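Local coordinates for protein endo-beta-1,2-glucanase (PDB 6IMV) that hydrolyses beta-1,2-glucans internally as a fungal endo-beta-1,2-glucanase, a member of a newly recognised glycoside hydrolase family, at residues P162-Y174 / E250-G262. Numbering follows the deposited sequence.
With BGC (beta-D-glucopyranose), chain D; GLC (alpha-D-glucopyranose), chain B.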
ATOM      1  N   PRO A 162       4.820 -14.632  -4.242  1.00 12.70           N
ATOM      2  CA  PRO A 162       5.517 -13.377  -4.508  1.00 12.52           C
ATOM      3  C   PRO A 162       6.165 -12.797  -3.244  1.00 12.83           C
ATOM      4  O   PRO A 162       5.502 -12.699  -2.180  1.00 13.16           O
ATOM      5  CB  PRO A 162       4.349 -12.497  -4.971  1.00 12.83           C
ATOM      6  CG  PRO A 162       3.208 -12.907  -4.055  1.00 12.78           C
ATOM      7  CD  PRO A 162       3.434 -14.390  -3.797  1.00 12.88           C
ATOM      8  N   GLY A 163       7.445 -12.435  -3.357  1.00 12.26           N
ATOM      9  CA  GLY A 163       8.190 -11.858  -2.257  1.00 12.48           C
ATOM     10  C   GLY A 163       7.667 -10.477  -1.870  1.00 12.32           C
ATOM     11  O   GLY A 163       7.581 -10.152  -0.686  1.00 12.45           O
ATOM     12  N   LEU A 164       7.310  -9.665  -2.873  1.00 12.01           N
ATOM     13  CA  LEU A 164       6.974  -8.257  -2.638  1.00 12.14           C
ATOM     14  C   LEU A 164       5.795  -8.143  -1.661  1.00 12.22           C
ATOM     15  O   LEU A 164       5.882  -7.453  -0.645  1.00 12.32           O
ATOM     16  CB  LEU A 164       6.668  -7.580  -3.971  1.00 12.05           C
ATOM     17  CG  LEU A 164       6.448  -6.067  -3.919  1.00 12.02           C
ATOM     18  CD1 LEU A 164       6.976  -5.416  -5.189  1.00 11.86           C
ATOM     19  CD2 LEU A 164       4.976  -5.728  -3.717  1.00 12.19           C
ATOM     20  N   ASP A 165       4.688  -8.809  -1.990  1.00 12.12           N
ATOM     21  CA  ASP A 165       3.459  -8.695  -1.217  1.00 12.21           C
ATOM     22  C   ASP A 165       3.713  -9.158   0.222  1.00 11.99           C
ATOM     23  O   ASP A 165       3.169  -8.593   1.162  1.00 11.57           O
ATOM     24  CB  ASP A 165       2.326  -9.513  -1.835  1.00 12.59           C
ATOM     25  CG  ASP A 165       2.091  -9.208  -3.295  1.00 12.70           C
ATOM     26  OD1 ASP A 165       2.964  -9.564  -4.099  1.00 13.06           O
ATOM     27  OD2 ASP A 165       1.044  -8.618  -3.609  1.00 13.33           O
ATOM     28  N   ASN A 166       4.522 -10.214   0.365  1.00 11.62           N
ATOM     29  CA  ASN A 166       4.804 -10.808   1.666  1.00 11.94           C
ATOM     30  C   ASN A 166       5.683  -9.861   2.494  1.00 11.72           C
ATOM     31  O   ASN A 166       5.484  -9.734   3.708  1.00 11.92           O
ATOM     32  CB  ASN A 166       5.370 -12.227   1.517  1.00 11.74           C
ATOM     33  CG  ASN A 166       4.252 -13.225   1.270  1.00 11.82           C
ATOM     34  OD1 ASN A 166       3.535 -13.591   2.196  1.00 11.25           O
ATOM     35  ND2 ASN A 166       4.051 -13.617   0.017  1.00 11.59           N
ATOM     36  N   GLY A 167       6.624  -9.177   1.837  1.00 11.70           N
ATOM     37  CA  GLY A 167       7.450  -8.169   2.517  1.00 11.78           C
ATOM     38  C   GLY A 167       6.593  -7.108   3.189  1.00 11.69           C
ATOM     39  O   GLY A 167       6.837  -6.719   4.344  1.00 11.92           O
ATOM     40  N   GLU A 168       5.563  -6.661   2.466  1.00 11.19           N
ATOM     41  CA  GLU A 168       4.615  -5.655   2.964  1.00 10.77           C
ATOM     42  C   GLU A 168       3.867  -6.192   4.191  1.00 10.68           C
ATOM     43  O   GLU A 168       3.769  -5.494   5.199  1.00 10.30           O
ATOM     44  CB  GLU A 168       3.652  -5.223   1.859  1.00 10.58           C
ATOM     45  CG  GLU A 168       4.347  -4.493   0.722  1.00 10.54           C
ATOM     46  CD  GLU A 168       3.500  -4.214  -0.508  1.00 10.52           C
ATOM     47  OE1 GLU A 168       2.492  -4.907  -0.700  1.00 10.95           O
ATOM     48  OE2 GLU A 168       3.855  -3.305  -1.266  1.00 10.50           O
ATOM     49  N   LEU A 169       3.354  -7.422   4.106  1.00 10.57           N
ATOM     50  CA  LEU A 169       2.577  -8.009   5.190  1.00 11.06           C
ATOM     51  C   LEU A 169       3.431  -8.172   6.454  1.00 11.50           C
ATOM     52  O   LEU A 169       2.962  -7.908   7.567  1.00 12.24           O
ATOM     53  CB  LEU A 169       2.013  -9.357   4.733  1.00 11.07           C
ATOM     54  CG  LEU A 169       1.252 -10.162   5.789  1.00 11.04           C
ATOM     55  CD1 LEU A 169       0.144  -9.349   6.439  1.00 11.19           C
ATOM     56  CD2 LEU A 169       0.688 -11.428   5.174  1.00 10.80           C
ATOM     57  N   LEU A 170       4.675  -8.627   6.293  1.00 12.06           N
ATOM     58  CA  LEU A 170       5.492  -9.016   7.436  1.00 12.29           C
ATOM     59  C   LEU A 170       5.794  -7.810   8.336  1.00 12.18           C
ATOM     60  O   LEU A 170       5.672  -7.913   9.567  1.00 12.11           O
ATOM     61  CB  LEU A 170       6.763  -9.705   6.941  1.00 12.72           C
ATOM     62  CG  LEU A 170       6.534 -11.127   6.444  1.00 13.24           C
ATOM     63  CD1 LEU A 170       7.715 -11.616   5.621  1.00 13.85           C
ATOM     64  CD2 LEU A 170       6.257 -12.057   7.617  1.00 13.45           C
ATOM     65  N   TRP A 171       6.145  -6.666   7.744  1.00 12.16           N
ATOM     66  CA  TRP A 171       6.435  -5.462   8.546  1.00 12.17           C
ATOM     67  C   TRP A 171       5.132  -4.887   9.119  1.00 11.93           C
ATOM     68  O   TRP A 171       5.153  -4.259  10.174  1.00 11.92           O
ATOM     69  CB  TRP A 171       7.250  -4.433   7.750  1.00 12.04           C
ATOM     70  CG  TRP A 171       8.656  -4.889   7.504  1.00 12.54           C
ATOM     71  CD1 TRP A 171       9.172  -5.345   6.326  1.00 12.36           C
ATOM     72  CD2 TRP A 171       9.724  -4.980   8.471  1.00 12.50           C
ATOM     73  NE1 TRP A 171      10.482  -5.700   6.491  1.00 12.84           N
ATOM     74  CE2 TRP A 171      10.850  -5.485   7.793  1.00 12.47           C
ATOM     75  CE3 TRP A 171       9.838  -4.683   9.832  1.00 12.93           C
ATOM     76  CZ2 TRP A 171      12.072  -5.697   8.425  1.00 12.90           C
ATOM     77  CZ3 TRP A 171      11.041  -4.902  10.468  1.00 13.07           C
ATOM     78  CH2 TRP A 171      12.146  -5.389   9.768  1.00 13.27           C
ATOM     79  N   ALA A 172       3.996  -5.119   8.449  1.00 11.89           N
ATOM     80  CA  ALA A 172       2.706  -4.680   8.992  1.00 12.15           C
ATOM     81  C   ALA A 172       2.387  -5.477  10.269  1.00 12.11           C
ATOM     82  O   ALA A 172       1.960  -4.914  11.277  1.00 11.96           O
ATOM     83  CB  ALA A 172       1.615  -4.806   7.959  1.00 12.19           C
ATOM     84  N   VAL A 173       2.622  -6.790  10.219  1.00 12.29           N
ATOM     85  CA  VAL A 173       2.400  -7.683  11.363  1.00 12.36           C
ATOM     86  C   VAL A 173       3.367  -7.317  12.497  1.00 12.48           C
ATOM     87  O   VAL A 173       2.986  -7.327  13.659  1.00 12.70           O
ATOM     88  CB  VAL A 173       2.498  -9.166  10.953  1.00 12.30           C
ATOM     89  CG1 VAL A 173       2.593 -10.092  12.162  1.00 12.52           C
ATOM     90  CG2 VAL A 173       1.326  -9.571  10.070  1.00 12.13           C
ATOM     91  N   TYR A 174       4.613  -7.005  12.136  1.00 13.04           N
ATOM     92  CA  TYR A 174       5.656  -6.545  13.064  1.00 13.30           C
ATOM     93  C   TYR A 174       5.134  -5.327  13.847  1.00 13.95           C
ATOM     94  O   TYR A 174       5.196  -5.302  15.089  1.00 14.70           O
ATOM     95  CB  TYR A 174       6.923  -6.259  12.254  1.00 13.14           C
ATOM     96  CG  TYR A 174       8.211  -6.047  13.008  1.00 13.30           C
ATOM     97  CD1 TYR A 174       9.075  -7.104  13.256  1.00 13.08           C
ATOM     98  CD2 TYR A 174       8.628  -4.775  13.370  1.00 13.22           C
ATOM     99  CE1 TYR A 174      10.296  -6.910  13.883  1.00 13.00           C
ATOM    100  CE2 TYR A 174       9.847  -4.564  13.999  1.00 13.54           C
ATOM    101  CZ  TYR A 174      10.682  -5.636  14.265  1.00 13.25           C
ATOM    102  OH  TYR A 174      11.885  -5.429  14.881  1.00 14.12           O
ATOM    103  N   GLU A 250       8.716  -1.408  -3.604  1.00 12.26           N
ATOM    104  CA  GLU A 250       8.061  -2.032  -2.440  1.00 12.17           C
ATOM    105  C   GLU A 250       8.778  -3.319  -2.034  1.00 11.79           C
ATOM    106  O   GLU A 250       8.734  -3.708  -0.867  1.00 11.80           O
ATOM    107  CB  GLU A 250       6.587  -2.354  -2.700  1.00 12.51           C
ATOM    108  CG  GLU A 250       5.833  -1.275  -3.450  1.00 12.57           C
ATOM    109  CD  GLU A 250       5.737  -1.578  -4.930  1.00 13.27           C
ATOM    110  OE1 GLU A 250       6.678  -1.203  -5.666  1.00 13.19           O
ATOM    111  OE2 GLU A 250       4.756  -2.264  -5.323  1.00 14.35           O
ATOM    112  N   GLY A 251       9.446  -3.960  -3.000  1.00 11.40           N
ATOM    113  CA  GLY A 251      10.174  -5.191  -2.776  1.00 11.36           C
ATOM    114  C   GLY A 251      11.325  -5.037  -1.794  1.00 11.45           C
ATOM    115  O   GLY A 251      11.813  -6.027  -1.243  1.00 11.41           O
ATOM    116  N   GLU A 252      11.756  -3.798  -1.546  1.00 11.59           N
ATOM    117  CA  GLU A 252      12.867  -3.553  -0.628  1.00 12.03           C
ATOM    118  C   GLU A 252      12.515  -4.005   0.796  1.00 11.76           C
ATOM    119  O   GLU A 252      13.411  -4.370   1.575  1.00 11.91           O
ATOM    120  CB  GLU A 252      13.289  -2.088  -0.657  1.00 12.16           C
ATOM    121  CG  GLU A 252      14.625  -1.849   0.019  1.00 12.41           C
ATOM    122  CD  GLU A 252      15.186  -0.480  -0.295  1.00 12.90           C
ATOM    123  OE1 GLU A 252      14.887   0.465   0.467  1.00 12.77           O
ATOM    124  OE2 GLU A 252      15.873  -0.353  -1.331  1.00 12.74           O
ATOM    125  N   LEU A 253      11.228  -3.991   1.138  1.00 11.65           N
ATOM    126  CA  LEU A 253      10.777  -4.461   2.458  1.00 11.71           C
ATOM    127  C   LEU A 253      11.206  -5.919   2.662  1.00 12.14           C
ATOM    128  O   LEU A 253      11.665  -6.289   3.751  1.00 11.80           O
ATOM    129  CB  LEU A 253       9.258  -4.300   2.578  1.00 11.68           C
ATOM    130  CG  LEU A 253       8.753  -2.862   2.692  1.00 11.83           C
ATOM    131  CD1 LEU A 253       7.246  -2.846   2.890  1.00 11.85           C
ATOM    132  CD2 LEU A 253       9.452  -2.121   3.824  1.00 12.03           C
ATOM    133  N   PHE A 254      11.092  -6.731   1.605  1.00 12.50           N
ATOM    134  CA  PHE A 254      11.441  -8.130   1.708  1.00 13.17           C
ATOM    135  C   PHE A 254      12.957  -8.298   1.854  1.00 13.09           C
ATOM    136  O   PHE A 254      13.402  -9.175   2.603  1.00 13.62           O
ATOM    137  CB  PHE A 254      10.927  -8.952   0.526  1.00 13.39           C
ATOM    138  CG  PHE A 254      11.000 -10.421   0.837  1.00 13.58           C
ATOM    139  CD1 PHE A 254      10.071 -11.000   1.678  1.00 13.60           C
ATOM    140  CD2 PHE A 254      12.067 -11.189   0.401  1.00 13.92           C
ATOM    141  CE1 PHE A 254      10.163 -12.340   2.024  1.00 14.03           C
ATOM    142  CE2 PHE A 254      12.150 -12.529   0.743  1.00 13.84           C
ATOM    143  CZ  PHE A 254      11.203 -13.097   1.551  1.00 13.73           C
ATOM    144  N   THR A 255      13.737  -7.473   1.149  1.00 12.89           N
ATOM    145  CA  THR A 255      15.192  -7.460   1.304  1.00 13.16           C
ATOM    146  C   THR A 255      15.566  -7.368   2.790  1.00 13.24           C
ATOM    147  O   THR A 255      16.399  -8.140   3.265  1.00 12.93           O
ATOM    148  CB  THR A 255      15.852  -6.309   0.539  1.00 13.10           C
ATOM    149  OG1 THR A 255      15.447  -6.383  -0.826  1.00 13.82           O
ATOM    150  CG2 THR A 255      17.362  -6.348   0.609  1.00 13.03           C
ATOM    151  N   TRP A 256      14.951  -6.419   3.505  1.00 13.08           N
ATOM    152  CA  TRP A 256      15.223  -6.200   4.925  1.00 13.49           C
ATOM    153  C   TRP A 256      14.867  -7.441   5.748  1.00 13.87           C
ATOM    154  O   TRP A 256      15.551  -7.739   6.747  1.00 13.35           O
ATOM    155  CB  TRP A 256      14.474  -4.981   5.460  1.00 13.41           C
ATOM    156  CG  TRP A 256      15.008  -3.663   4.986  1.00 13.88           C
ATOM    157  CD1 TRP A 256      14.342  -2.737   4.238  1.00 13.65           C
ATOM    158  CD2 TRP A 256      16.305  -3.102   5.267  1.00 13.94           C
ATOM    159  NE1 TRP A 256      15.137  -1.642   4.031  1.00 14.26           N
ATOM    160  CE2 TRP A 256      16.342  -1.831   4.655  1.00 13.92           C
ATOM    161  CE3 TRP A 256      17.427  -3.536   5.985  1.00 14.11           C
ATOM    162  CZ2 TRP A 256      17.460  -1.004   4.723  1.00 14.05           C
ATOM    163  CZ3 TRP A 256      18.538  -2.719   6.054  1.00 14.25           C
ATOM    164  CH2 TRP A 256      18.547  -1.469   5.433  1.00 14.60           C
ATOM    165  N   TRP A 257      13.774  -8.114   5.370  1.00 13.95           N
ATOM    166  CA  TRP A 257      13.346  -9.316   6.058  1.00 14.10           C
ATOM    167  C   TRP A 257      14.453 -10.378   6.005  1.00 14.85           C
ATOM    168  O   TRP A 257      14.810 -10.960   7.046  1.00 14.62           O
ATOM    169  CB  TRP A 257      12.023  -9.847   5.501  1.00 14.02           C
ATOM    170  CG  TRP A 257      11.338 -10.746   6.480  1.00 13.84           C
ATOM    171  CD1 TRP A 257      11.250 -12.106   6.446  1.00 14.03           C
ATOM    172  CD2 TRP A 257      10.704 -10.333   7.703  1.00 13.98           C
ATOM    173  NE1 TRP A 257      10.571 -12.565   7.543  1.00 13.60           N
ATOM    174  CE2 TRP A 257      10.222 -11.498   8.331  1.00 13.72           C
ATOM    175  CE3 TRP A 257      10.477  -9.090   8.305  1.00 14.10           C
ATOM    176  CZ2 TRP A 257       9.525 -11.451   9.541  1.00 14.22           C
ATOM    177  CZ3 TRP A 257       9.793  -9.043   9.500  1.00 14.25           C
ATOM    178  CH2 TRP A 257       9.327 -10.211  10.109  1.00 14.36           C
ATOM    179  N   LEU A 258      15.002 -10.608   4.804  1.00 15.05           N
ATOM    180  CA  LEU A 258      16.095 -11.550   4.606  1.00 15.38           C
ATOM    181  C   LEU A 258      17.321 -11.114   5.410  1.00 15.71           C
ATOM    182  O   LEU A 258      17.933 -11.936   6.087  1.00 15.69           O
ATOM    183  CB  LEU A 258      16.439 -11.657   3.116  1.00 15.97           C
ATOM    184  CG  LEU A 258      15.531 -12.566   2.288  1.00 16.27           C
ATOM    185  CD1 LEU A 258      15.840 -12.423   0.809  1.00 16.47           C
ATOM    186  CD2 LEU A 258      15.678 -14.017   2.730  1.00 15.86           C
ATOM    187  N   GLN A 259      17.680  -9.827   5.323  1.00 15.11           N
ATOM    188  CA  GLN A 259      18.896  -9.345   5.972  1.00 15.19           C
ATOM    189  C   GLN A 259      18.817  -9.567   7.488  1.00 14.86           C
ATOM    190  O   GLN A 259      19.741 -10.109   8.075  1.00 16.04           O
ATOM    191  CB  GLN A 259      19.152  -7.867   5.697  1.00 15.48           C
ATOM    192  CG  GLN A 259      20.207  -7.281   6.628  1.00 15.97           C
ATOM    193  CD  GLN A 259      20.755  -5.962   6.146  1.00 15.90           C
ATOM    194  OE1 GLN A 259      20.470  -5.520   5.041  1.00 15.45           O
ATOM    195  NE2 GLN A 259      21.573  -5.336   6.976  1.00 16.26           N
ATOM    196  N   PHE A 260      17.742  -9.104   8.120  1.00 13.62           N
ATOM    197  CA  PHE A 260      17.662  -9.125   9.563  1.00 14.15           C
ATOM    198  C   PHE A 260      17.371 -10.530  10.103  1.00 14.62           C
ATOM    199  O   PHE A 260      17.862 -10.854  11.168  1.00 15.20           O
ATOM    200  CB  PHE A 260      16.620  -8.132  10.071  1.00 13.61           C
ATOM    201  CG  PHE A 260      16.994  -6.693   9.838  1.00 14.13           C
ATOM    202  CD1 PHE A 260      18.240  -6.214  10.210  1.00 14.44           C
ATOM    203  CD2 PHE A 260      16.091  -5.812   9.261  1.00 14.48           C
ATOM    204  CE1 PHE A 260      18.575  -4.884  10.007  1.00 14.84           C
ATOM    205  CE2 PHE A 260      16.432  -4.484   9.049  1.00 14.85           C
ATOM    206  CZ  PHE A 260      17.673  -4.019   9.425  1.00 14.83           C
ATOM    207  N   PHE A 261      16.570 -11.333   9.390  1.00 14.51           N
ATOM    208  CA  PHE A 261      15.965 -12.533   9.987  1.00 14.86           C
ATOM    209  C   PHE A 261      16.222 -13.827   9.201  1.00 15.24           C
ATOM    210  O   PHE A 261      15.861 -14.897   9.685  1.00 16.21           O
ATOM    211  CB  PHE A 261      14.456 -12.329  10.118  1.00 14.83           C
ATOM    212  CG  PHE A 261      14.090 -11.134  10.957  1.00 14.99           C
ATOM    213  CD1 PHE A 261      14.541 -11.034  12.265  1.00 14.71           C
ATOM    214  CD2 PHE A 261      13.283 -10.125  10.445  1.00 15.00           C
ATOM    215  CE1 PHE A 261      14.207  -9.936  13.040  1.00 15.05           C
ATOM    216  CE2 PHE A 261      12.951  -9.027  11.220  1.00 15.02           C
ATOM    217  CZ  PHE A 261      13.417  -8.929  12.515  1.00 15.23           C
ATOM    218  N   GLY A 262      16.830 -13.744   8.017  1.00 15.11           N
ATOM    219  CA  GLY A 262      16.888 -14.867   7.105  1.00 15.61           C
ATOM    220  C   GLY A 262      18.028 -15.841   7.391  1.00 16.33           C
ATOM    221  O   GLY A 262      18.031 -16.925   6.828  1.00 15.55           O
TER
HETATM  222  C2  BGC D   2       2.651  -6.623  -7.654  1.00 17.05           C
HETATM  223  C3  BGC D   2       2.292  -7.771  -6.717  1.00 17.00           C
HETATM  224  C4  BGC D   2       2.438  -9.104  -7.442  1.00 16.65           C
HETATM  225  C5  BGC D   2       3.861  -9.203  -7.989  1.00 17.02           C
HETATM  226  C6  BGC D   2       4.170 -10.462  -8.768  1.00 16.85           C
HETATM  227  C1  BGC D   2       4.034  -6.850  -8.239  1.00 16.78           C
HETATM  228  O2  BGC D   2       2.705  -5.399  -6.933  1.00 17.55           O
HETATM  229  O3  BGC D   2       0.958  -7.648  -6.235  1.00 16.79           O
HETATM  230  O4  BGC D   2       2.193 -10.163  -6.530  1.00 16.26           O
HETATM  231  O5  BGC D   2       4.120  -8.116  -8.868  1.00 17.18           O
HETATM  232  O6  BGC D   2       3.288 -10.552  -9.864  1.00 17.90           O
HETATM  233  C1  GLC B   1       6.356  -5.291 -10.291  1.00 15.78           C
HETATM  234  C2  GLC B   1       5.566  -5.170  -9.008  1.00 16.13           C
HETATM  235  C3  GLC B   1       5.307  -3.713  -8.669  1.00 16.29           C
HETATM  236  C4  GLC B   1       6.630  -2.981  -8.539  1.00 16.20           C
HETATM  237  C5  GLC B   1       7.415  -3.139  -9.842  1.00 15.62           C
HETATM  238  C6  GLC B   1       8.818  -2.550  -9.722  1.00 15.37           C
HETATM  239  O1  GLC B   1       5.485  -4.823 -11.342  1.00 16.60           O
HETATM  240  O2  GLC B   1       4.305  -5.828  -9.208  1.00 16.46           O
HETATM  241  O3  GLC B   1       4.579  -3.579  -7.449  1.00 16.68           O
HETATM  242  O4  GLC B   1       6.394  -1.607  -8.205  1.00 15.95           O
HETATM  243  O5  GLC B   1       7.547  -4.524 -10.188  1.00 15.46           O
HETATM  244  O6  GLC B   1       9.570  -3.227  -8.710  1.00 15.25           O
HETATM  245  O   HOH W   1       8.318  -6.306  -0.099  1.00  9.77           O
HETATM  246  O   HOH W   2       2.641  -3.042  -3.553  1.00 19.59           O
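The indole of Trp171 carries Trp257 CE3 over one face, while Leu253 O and Phe260 CD2 lie at its edge; Trp257 in turn holds Leu170 on one face and Phe261 on the opposite one. The two indoles form a T-shaped pair, planes at 87°, with the edge of Trp257 directed at the face of Trp171. Leu170 CD1 makes a CH-pi contact 3.5 Å from the centroid of the five-membered ring of Trp257. With CG beside its backbone N (chi1 -70°), Trp171 enters a hole between Leu253, Trp257, Phe260 and Phe261 as a knob. There Trp171 NE1 donates to Leu253 O at 3.0 Å, above the carbonyl plane, and Trp257 N reaches the same oxygen from the other face. Close approach relies on glycine: Gly167 CA lies 4.1 Å from Phe254 CA. The N-terminal ends present carboxylates to bound glucose units, Asp165 to BGC and Glu250 to GLC, consistent with a substrate-binding site; a water donates to both Glu250 OE2 and Glu168 OE2. Segments 163-174, part of helix 163-182, and 252-261 cross at 68°, with helix 80-94 touching Glu168, helix 186-210 packing on Leu170 and Trp257, and helix 461-475 on Trp256 and Phe260.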